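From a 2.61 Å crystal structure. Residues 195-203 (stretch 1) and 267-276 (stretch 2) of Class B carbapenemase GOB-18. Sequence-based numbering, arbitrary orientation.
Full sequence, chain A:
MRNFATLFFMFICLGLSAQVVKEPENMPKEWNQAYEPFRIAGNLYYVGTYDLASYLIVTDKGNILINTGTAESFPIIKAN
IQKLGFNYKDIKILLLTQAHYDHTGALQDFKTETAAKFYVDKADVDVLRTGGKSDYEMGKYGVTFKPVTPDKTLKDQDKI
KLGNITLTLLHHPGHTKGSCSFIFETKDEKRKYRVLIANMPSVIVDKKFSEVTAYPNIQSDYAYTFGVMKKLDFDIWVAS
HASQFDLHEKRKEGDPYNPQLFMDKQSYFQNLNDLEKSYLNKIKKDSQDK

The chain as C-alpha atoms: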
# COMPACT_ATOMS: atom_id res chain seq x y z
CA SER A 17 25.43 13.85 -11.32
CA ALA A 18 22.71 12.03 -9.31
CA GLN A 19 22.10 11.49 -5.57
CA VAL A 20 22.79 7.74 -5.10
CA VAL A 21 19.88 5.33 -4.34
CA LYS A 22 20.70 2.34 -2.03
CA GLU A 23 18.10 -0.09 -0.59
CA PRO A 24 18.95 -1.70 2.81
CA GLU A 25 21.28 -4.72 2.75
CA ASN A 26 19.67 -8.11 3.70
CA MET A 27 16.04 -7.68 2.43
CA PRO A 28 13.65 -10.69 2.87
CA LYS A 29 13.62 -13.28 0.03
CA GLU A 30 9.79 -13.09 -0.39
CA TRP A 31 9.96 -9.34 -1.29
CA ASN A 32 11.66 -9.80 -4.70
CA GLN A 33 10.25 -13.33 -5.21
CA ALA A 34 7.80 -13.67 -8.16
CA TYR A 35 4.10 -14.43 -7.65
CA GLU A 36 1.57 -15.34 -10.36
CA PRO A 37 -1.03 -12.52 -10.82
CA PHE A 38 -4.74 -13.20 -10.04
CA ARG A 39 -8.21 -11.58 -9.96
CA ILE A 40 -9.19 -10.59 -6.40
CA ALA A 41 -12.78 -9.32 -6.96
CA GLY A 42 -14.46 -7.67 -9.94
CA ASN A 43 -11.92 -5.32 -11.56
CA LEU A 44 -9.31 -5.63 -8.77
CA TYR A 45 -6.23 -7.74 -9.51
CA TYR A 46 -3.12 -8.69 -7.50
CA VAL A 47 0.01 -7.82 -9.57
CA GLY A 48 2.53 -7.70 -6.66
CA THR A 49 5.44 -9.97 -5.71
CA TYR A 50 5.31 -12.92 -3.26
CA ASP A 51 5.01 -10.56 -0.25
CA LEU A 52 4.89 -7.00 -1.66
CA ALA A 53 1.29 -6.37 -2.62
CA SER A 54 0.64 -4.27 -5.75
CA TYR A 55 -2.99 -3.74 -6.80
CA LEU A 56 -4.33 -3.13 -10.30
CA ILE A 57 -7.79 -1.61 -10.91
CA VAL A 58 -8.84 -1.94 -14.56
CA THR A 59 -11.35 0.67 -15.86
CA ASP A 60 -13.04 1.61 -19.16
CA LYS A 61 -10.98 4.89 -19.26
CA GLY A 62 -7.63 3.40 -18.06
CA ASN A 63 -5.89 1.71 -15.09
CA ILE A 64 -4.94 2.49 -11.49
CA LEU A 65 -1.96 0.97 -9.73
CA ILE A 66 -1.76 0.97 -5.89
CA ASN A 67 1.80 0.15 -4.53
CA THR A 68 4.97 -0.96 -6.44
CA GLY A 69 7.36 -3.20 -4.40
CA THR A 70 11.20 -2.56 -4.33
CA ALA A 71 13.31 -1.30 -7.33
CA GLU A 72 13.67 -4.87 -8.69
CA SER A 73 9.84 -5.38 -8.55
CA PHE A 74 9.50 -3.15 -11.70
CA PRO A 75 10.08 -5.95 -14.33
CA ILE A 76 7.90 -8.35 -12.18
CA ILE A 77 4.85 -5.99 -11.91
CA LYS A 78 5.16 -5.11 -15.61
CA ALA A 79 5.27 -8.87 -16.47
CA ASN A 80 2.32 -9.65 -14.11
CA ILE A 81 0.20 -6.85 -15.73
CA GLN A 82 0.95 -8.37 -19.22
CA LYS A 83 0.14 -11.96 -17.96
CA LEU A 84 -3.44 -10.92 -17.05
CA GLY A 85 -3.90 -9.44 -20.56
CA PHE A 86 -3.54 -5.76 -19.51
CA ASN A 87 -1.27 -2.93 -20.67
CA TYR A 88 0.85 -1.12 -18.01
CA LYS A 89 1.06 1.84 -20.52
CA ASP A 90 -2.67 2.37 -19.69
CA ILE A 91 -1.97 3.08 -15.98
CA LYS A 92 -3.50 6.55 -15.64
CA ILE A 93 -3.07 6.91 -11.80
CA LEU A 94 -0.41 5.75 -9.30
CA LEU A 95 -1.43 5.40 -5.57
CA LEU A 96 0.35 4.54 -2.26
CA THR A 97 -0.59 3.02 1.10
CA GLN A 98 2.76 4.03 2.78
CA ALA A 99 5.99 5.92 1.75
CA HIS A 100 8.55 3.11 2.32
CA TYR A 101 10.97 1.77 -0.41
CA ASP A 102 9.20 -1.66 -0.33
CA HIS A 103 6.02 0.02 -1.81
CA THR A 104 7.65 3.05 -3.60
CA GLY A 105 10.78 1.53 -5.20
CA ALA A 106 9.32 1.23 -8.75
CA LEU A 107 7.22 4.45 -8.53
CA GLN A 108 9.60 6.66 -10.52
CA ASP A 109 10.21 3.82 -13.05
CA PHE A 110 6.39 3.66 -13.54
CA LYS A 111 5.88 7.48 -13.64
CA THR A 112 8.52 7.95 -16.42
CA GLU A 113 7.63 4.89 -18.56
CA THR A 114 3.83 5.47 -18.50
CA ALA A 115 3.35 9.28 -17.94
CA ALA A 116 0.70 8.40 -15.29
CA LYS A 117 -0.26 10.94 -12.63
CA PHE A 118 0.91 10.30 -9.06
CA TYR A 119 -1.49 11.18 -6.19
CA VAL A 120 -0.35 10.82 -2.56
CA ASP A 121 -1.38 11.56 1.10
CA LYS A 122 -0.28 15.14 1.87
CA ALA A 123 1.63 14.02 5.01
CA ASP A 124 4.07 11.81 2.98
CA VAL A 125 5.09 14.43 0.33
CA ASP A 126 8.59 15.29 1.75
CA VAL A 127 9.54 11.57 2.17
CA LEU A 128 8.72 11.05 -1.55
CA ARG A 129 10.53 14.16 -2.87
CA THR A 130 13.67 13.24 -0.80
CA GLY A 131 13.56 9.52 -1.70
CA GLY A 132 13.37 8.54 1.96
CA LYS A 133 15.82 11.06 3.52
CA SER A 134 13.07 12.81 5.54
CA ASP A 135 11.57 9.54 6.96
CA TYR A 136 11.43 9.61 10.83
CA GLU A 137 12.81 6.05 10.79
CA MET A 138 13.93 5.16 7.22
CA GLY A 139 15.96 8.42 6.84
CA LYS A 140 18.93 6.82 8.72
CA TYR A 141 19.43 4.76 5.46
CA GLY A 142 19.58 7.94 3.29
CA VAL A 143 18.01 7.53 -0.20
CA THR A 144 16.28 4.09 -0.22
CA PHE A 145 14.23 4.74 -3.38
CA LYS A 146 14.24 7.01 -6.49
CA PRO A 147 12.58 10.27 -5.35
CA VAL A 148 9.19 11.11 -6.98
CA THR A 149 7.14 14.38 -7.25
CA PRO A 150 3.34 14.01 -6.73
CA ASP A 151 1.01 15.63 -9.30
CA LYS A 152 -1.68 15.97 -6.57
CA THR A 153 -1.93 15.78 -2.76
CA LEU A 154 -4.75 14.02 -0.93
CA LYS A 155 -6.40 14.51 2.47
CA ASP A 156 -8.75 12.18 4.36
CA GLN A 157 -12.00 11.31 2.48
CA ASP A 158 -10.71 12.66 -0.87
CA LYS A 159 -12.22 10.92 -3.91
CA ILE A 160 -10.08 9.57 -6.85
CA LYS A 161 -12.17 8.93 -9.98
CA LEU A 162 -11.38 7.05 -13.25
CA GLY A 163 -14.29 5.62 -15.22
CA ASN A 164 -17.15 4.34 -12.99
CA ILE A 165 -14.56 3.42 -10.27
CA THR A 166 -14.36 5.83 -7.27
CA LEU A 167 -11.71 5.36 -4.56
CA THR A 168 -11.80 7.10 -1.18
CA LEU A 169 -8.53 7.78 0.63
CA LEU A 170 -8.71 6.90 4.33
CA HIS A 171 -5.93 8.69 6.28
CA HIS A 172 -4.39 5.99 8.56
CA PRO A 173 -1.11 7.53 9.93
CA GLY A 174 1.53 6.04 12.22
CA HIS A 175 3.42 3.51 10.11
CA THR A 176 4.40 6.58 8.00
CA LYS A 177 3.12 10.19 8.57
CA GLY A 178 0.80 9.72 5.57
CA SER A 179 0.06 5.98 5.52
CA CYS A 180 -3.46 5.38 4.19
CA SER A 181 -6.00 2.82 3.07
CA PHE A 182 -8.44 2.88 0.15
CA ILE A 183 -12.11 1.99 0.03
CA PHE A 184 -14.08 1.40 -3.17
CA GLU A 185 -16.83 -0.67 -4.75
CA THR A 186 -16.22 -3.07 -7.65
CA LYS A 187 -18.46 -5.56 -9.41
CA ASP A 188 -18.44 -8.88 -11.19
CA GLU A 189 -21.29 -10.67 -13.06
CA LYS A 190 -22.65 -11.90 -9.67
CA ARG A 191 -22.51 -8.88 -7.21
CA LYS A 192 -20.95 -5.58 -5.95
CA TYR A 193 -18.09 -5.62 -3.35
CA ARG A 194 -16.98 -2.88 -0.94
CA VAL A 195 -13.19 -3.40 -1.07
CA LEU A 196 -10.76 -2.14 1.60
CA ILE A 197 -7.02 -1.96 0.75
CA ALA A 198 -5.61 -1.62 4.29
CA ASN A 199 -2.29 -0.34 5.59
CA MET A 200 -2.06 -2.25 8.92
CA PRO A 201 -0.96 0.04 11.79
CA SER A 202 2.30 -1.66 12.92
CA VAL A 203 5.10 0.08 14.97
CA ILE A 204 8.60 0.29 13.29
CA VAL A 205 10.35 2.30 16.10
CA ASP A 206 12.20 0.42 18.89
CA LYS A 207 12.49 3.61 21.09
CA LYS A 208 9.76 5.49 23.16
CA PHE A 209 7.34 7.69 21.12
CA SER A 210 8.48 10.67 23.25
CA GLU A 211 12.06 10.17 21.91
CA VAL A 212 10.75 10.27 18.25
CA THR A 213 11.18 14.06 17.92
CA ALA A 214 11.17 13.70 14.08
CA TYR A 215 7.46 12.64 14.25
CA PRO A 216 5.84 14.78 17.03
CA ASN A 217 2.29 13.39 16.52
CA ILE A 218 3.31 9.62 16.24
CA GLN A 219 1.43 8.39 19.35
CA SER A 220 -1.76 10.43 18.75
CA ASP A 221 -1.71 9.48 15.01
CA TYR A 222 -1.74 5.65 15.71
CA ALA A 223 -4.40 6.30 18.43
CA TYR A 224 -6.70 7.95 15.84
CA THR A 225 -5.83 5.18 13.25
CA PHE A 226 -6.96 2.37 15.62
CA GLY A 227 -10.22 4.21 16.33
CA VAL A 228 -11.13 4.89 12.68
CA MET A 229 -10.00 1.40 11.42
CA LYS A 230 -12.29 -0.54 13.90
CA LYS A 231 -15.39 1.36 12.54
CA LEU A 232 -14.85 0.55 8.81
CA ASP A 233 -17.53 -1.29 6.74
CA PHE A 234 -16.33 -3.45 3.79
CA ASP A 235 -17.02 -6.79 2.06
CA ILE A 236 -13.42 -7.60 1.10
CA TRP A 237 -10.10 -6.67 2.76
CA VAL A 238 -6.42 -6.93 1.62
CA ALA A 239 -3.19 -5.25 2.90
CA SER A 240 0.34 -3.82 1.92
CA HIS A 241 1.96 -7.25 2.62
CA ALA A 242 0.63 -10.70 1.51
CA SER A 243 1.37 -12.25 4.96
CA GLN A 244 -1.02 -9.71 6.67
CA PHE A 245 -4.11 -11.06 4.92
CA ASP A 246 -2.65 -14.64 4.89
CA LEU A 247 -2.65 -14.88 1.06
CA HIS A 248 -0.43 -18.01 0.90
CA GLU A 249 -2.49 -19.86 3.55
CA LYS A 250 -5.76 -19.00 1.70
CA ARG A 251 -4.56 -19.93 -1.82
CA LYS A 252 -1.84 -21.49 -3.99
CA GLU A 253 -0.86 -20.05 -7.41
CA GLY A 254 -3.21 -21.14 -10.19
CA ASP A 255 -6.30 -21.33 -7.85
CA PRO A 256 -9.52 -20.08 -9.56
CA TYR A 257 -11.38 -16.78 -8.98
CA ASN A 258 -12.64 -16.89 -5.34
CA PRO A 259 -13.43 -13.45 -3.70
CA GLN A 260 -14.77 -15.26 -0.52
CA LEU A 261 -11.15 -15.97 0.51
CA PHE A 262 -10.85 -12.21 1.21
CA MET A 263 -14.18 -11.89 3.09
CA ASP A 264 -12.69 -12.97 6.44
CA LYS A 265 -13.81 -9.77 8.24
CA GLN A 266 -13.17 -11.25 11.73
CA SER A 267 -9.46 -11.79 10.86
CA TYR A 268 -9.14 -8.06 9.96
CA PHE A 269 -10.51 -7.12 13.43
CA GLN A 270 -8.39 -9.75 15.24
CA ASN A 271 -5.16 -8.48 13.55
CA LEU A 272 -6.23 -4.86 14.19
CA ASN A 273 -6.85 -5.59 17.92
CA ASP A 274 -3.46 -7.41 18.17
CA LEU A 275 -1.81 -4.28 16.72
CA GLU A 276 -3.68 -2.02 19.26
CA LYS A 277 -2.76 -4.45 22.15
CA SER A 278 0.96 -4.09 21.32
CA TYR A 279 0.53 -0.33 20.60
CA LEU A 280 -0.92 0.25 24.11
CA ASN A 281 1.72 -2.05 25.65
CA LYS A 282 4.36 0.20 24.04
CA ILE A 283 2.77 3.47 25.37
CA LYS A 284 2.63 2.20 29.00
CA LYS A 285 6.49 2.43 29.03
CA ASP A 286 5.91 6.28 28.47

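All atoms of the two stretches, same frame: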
# COMPACT_ATOMS: atom_id res chain seq x y z
N VAL A 195 -14.57 -2.97 -1.27
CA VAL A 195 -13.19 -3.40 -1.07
C VAL A 195 -12.38 -2.40 -0.25
O VAL A 195 -12.42 -1.20 -0.52
CB VAL A 195 -12.51 -3.74 -2.43
CG1 VAL A 195 -11.07 -4.21 -2.24
CG2 VAL A 195 -13.32 -4.80 -3.18
N LEU A 196 -11.66 -2.91 0.76
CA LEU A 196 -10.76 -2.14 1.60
C LEU A 196 -9.33 -2.61 1.36
O LEU A 196 -9.05 -3.80 1.53
CB LEU A 196 -11.12 -2.29 3.10
CG LEU A 196 -10.16 -1.63 4.08
CD1 LEU A 196 -10.42 -0.14 4.20
CD2 LEU A 196 -10.20 -2.31 5.43
N ILE A 197 -8.45 -1.69 0.94
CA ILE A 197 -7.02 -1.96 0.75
C ILE A 197 -6.37 -1.31 1.98
O ILE A 197 -6.20 -0.11 2.02
CB ILE A 197 -6.48 -1.44 -0.61
CG1 ILE A 197 -7.09 -2.22 -1.78
CG2 ILE A 197 -4.92 -1.50 -0.68
CD1 ILE A 197 -6.92 -1.59 -3.10
N ALA A 198 -6.10 -2.10 3.01
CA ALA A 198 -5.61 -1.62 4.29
C ALA A 198 -4.10 -1.48 4.45
O ALA A 198 -3.34 -2.30 3.95
CB ALA A 198 -6.16 -2.50 5.40
N ASN A 199 -3.67 -0.47 5.20
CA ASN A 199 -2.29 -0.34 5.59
C ASN A 199 -2.32 -0.55 7.11
O ASN A 199 -2.66 0.36 7.87
CB ASN A 199 -1.66 1.00 5.20
CG ASN A 199 -0.16 0.95 5.37
OD1 ASN A 199 0.57 0.37 4.55
ND2 ASN A 199 0.32 1.39 6.50
N MET A 200 -2.05 -1.80 7.53
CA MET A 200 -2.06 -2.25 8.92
C MET A 200 -1.17 -1.39 9.83
O MET A 200 -0.02 -1.12 9.48
CB MET A 200 -1.75 -3.76 9.04
CG MET A 200 -2.72 -4.67 8.27
SD MET A 200 -4.49 -4.35 8.57
CE MET A 200 -4.72 -5.14 10.23
N PRO A 201 -1.73 -0.89 10.95
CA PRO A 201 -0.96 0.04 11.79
C PRO A 201 0.07 -0.59 12.73
O PRO A 201 -0.11 -0.60 13.95
CB PRO A 201 -2.05 0.85 12.48
CG PRO A 201 -3.21 -0.09 12.58
CD PRO A 201 -3.11 -1.07 11.46
N SER A 202 1.17 -1.09 12.17
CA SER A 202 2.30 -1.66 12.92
C SER A 202 3.29 -0.56 13.36
O SER A 202 3.32 0.52 12.78
CB SER A 202 2.99 -2.76 12.12
OG SER A 202 3.15 -2.40 10.76
N VAL A 203 4.09 -0.85 14.42
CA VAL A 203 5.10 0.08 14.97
C VAL A 203 6.51 -0.35 14.55
O VAL A 203 6.95 -1.44 14.91
CB VAL A 203 4.96 0.31 16.51
CG1 VAL A 203 6.04 1.26 17.05
CG2 VAL A 203 3.57 0.84 16.86
N SER A 267 -10.93 -11.77 10.87
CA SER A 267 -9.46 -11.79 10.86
C SER A 267 -8.87 -10.38 10.76
O SER A 267 -7.80 -10.12 11.31
CB SER A 267 -8.93 -12.65 9.72
OG SER A 267 -7.52 -12.73 9.81
N TYR A 268 -9.57 -9.46 10.06
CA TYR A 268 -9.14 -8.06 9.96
C TYR A 268 -9.22 -7.43 11.35
O TYR A 268 -8.28 -6.76 11.74
CB TYR A 268 -10.02 -7.27 8.97
CG TYR A 268 -9.90 -5.78 9.12
CD1 TYR A 268 -8.77 -5.10 8.67
CD2 TYR A 268 -10.89 -5.04 9.76
CE1 TYR A 268 -8.64 -3.72 8.83
CE2 TYR A 268 -10.77 -3.66 9.93
CZ TYR A 268 -9.64 -3.01 9.46
OH TYR A 268 -9.51 -1.66 9.62
N PHE A 269 -10.32 -7.67 12.09
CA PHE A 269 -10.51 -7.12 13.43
C PHE A 269 -9.61 -7.75 14.47
O PHE A 269 -9.16 -7.05 15.38
CB PHE A 269 -11.99 -7.13 13.83
CG PHE A 269 -12.83 -6.25 12.93
CD1 PHE A 269 -12.73 -4.86 12.99
CD2 PHE A 269 -13.70 -6.81 12.00
CE1 PHE A 269 -13.49 -4.05 12.16
CE2 PHE A 269 -14.46 -5.99 11.15
CZ PHE A 269 -14.35 -4.61 11.24
N GLN A 270 -9.30 -9.04 14.33
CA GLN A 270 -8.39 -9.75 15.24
C GLN A 270 -6.97 -9.21 15.11
O GLN A 270 -6.36 -8.90 16.13
CB GLN A 270 -8.45 -11.27 15.02
CG GLN A 270 -9.65 -11.89 15.73
CD GLN A 270 -9.94 -13.32 15.33
OE1 GLN A 270 -10.25 -13.63 14.16
NE2 GLN A 270 -9.92 -14.20 16.32
N ASN A 271 -6.48 -9.03 13.86
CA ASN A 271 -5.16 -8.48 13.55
C ASN A 271 -5.08 -7.04 14.00
O ASN A 271 -4.05 -6.63 14.52
CB ASN A 271 -4.84 -8.56 12.05
CG ASN A 271 -4.60 -9.95 11.55
OD1 ASN A 271 -3.99 -10.79 12.22
ND2 ASN A 271 -5.06 -10.22 10.34
N LEU A 272 -6.16 -6.26 13.80
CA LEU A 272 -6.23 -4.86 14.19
C LEU A 272 -6.13 -4.72 15.71
O LEU A 272 -5.38 -3.87 16.19
CB LEU A 272 -7.53 -4.23 13.67
CG LEU A 272 -7.65 -2.72 13.68
CD1 LEU A 272 -6.55 -2.06 12.82
CD2 LEU A 272 -8.98 -2.32 13.15
N ASN A 273 -6.84 -5.57 16.46
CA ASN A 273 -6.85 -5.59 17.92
C ASN A 273 -5.48 -6.03 18.46
O ASN A 273 -5.04 -5.50 19.48
CB ASN A 273 -8.00 -6.47 18.44
CG ASN A 273 -8.03 -6.69 19.94
OD1 ASN A 273 -7.90 -7.82 20.42
ND2 ASN A 273 -8.17 -5.61 20.70
N ASP A 274 -4.79 -6.96 17.76
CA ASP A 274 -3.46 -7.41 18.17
C ASP A 274 -2.44 -6.30 18.00
O ASP A 274 -1.51 -6.20 18.79
CB ASP A 274 -3.04 -8.69 17.43
CG ASP A 274 -3.83 -9.92 17.83
OD1 ASP A 274 -4.14 -10.07 19.04
OD2 ASP A 274 -4.15 -10.74 16.94
N LEU A 275 -2.65 -5.43 16.99
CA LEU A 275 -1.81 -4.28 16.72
C LEU A 275 -2.06 -3.16 17.76
O LEU A 275 -1.11 -2.48 18.16
CB LEU A 275 -2.00 -3.81 15.27
CG LEU A 275 -1.33 -4.68 14.20
CD1 LEU A 275 -1.91 -4.42 12.83
CD2 LEU A 275 0.16 -4.46 14.15
N GLU A 276 -3.32 -3.01 18.23
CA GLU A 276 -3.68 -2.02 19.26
C GLU A 276 -3.16 -2.49 20.61
O GLU A 276 -2.60 -1.67 21.34
CB GLU A 276 -5.18 -1.80 19.30
CG GLU A 276 -5.62 -0.54 20.02
CD GLU A 276 -7.10 -0.53 20.33
OE1 GLU A 276 -7.89 -0.18 19.43
OE2 GLU A 276 -7.48 -0.97 21.44

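How does the strand at the start of stretch 1 reach the helix of stretch 2? It does so through alternate residues. Val 195 and Ile 197 lie out of reach, while Leu 196 and Ala 198 direct their CA-to-CB bonds toward the helix. Both meet the ring of Tyr 268: Leu 196 CD2 lies 4.0 Å from Tyr 268 CE1, and Ala 198 CB lies 4.4 Å from the same CE1 atom. The tyrosine OH is hydrogen-bonded elsewhere in the structure, so its polar end is satisfied although the residue is buried.

What does Met 200 contribute? Its CB points sideways, but the unbranched chain, with all three chi angles in m, brings its end nearer to the helix. Met 200 SD sits 4.2 Å from Tyr 268 CE1, an oblique sulfur-aromatic approach. Beyond the sulfur, Met 200 CE reaches the helix itself, 3.9 Å from Asn 271 CB and 4.0 Å from Leu 272 N. At the root of the chain, Met 200 CB packs 3.9 Å from Leu 275 CD1.

How does the loop continue the packing? Pro 201 offers the apolar edge of its ring to two leucines one helical turn apart: its CD lies 3.8 Å from both Leu 272 CD1 and Leu 275 CD1. Ser 202 then brings its CA to 3.7 Å from Leu 275 CD2, while its OG is hydrogen-bonded elsewhere in the structure. A backbone hydrogen bond from Ser 202 N to Met 200 O, 2.9 Å long, spans the proline.

What, then, holds the stretches together? No hydrogen bond crosses between them; the contact is apolar packing that buries 351 Å² in total. Met 200 and Leu 275 are the most extensively covered residues.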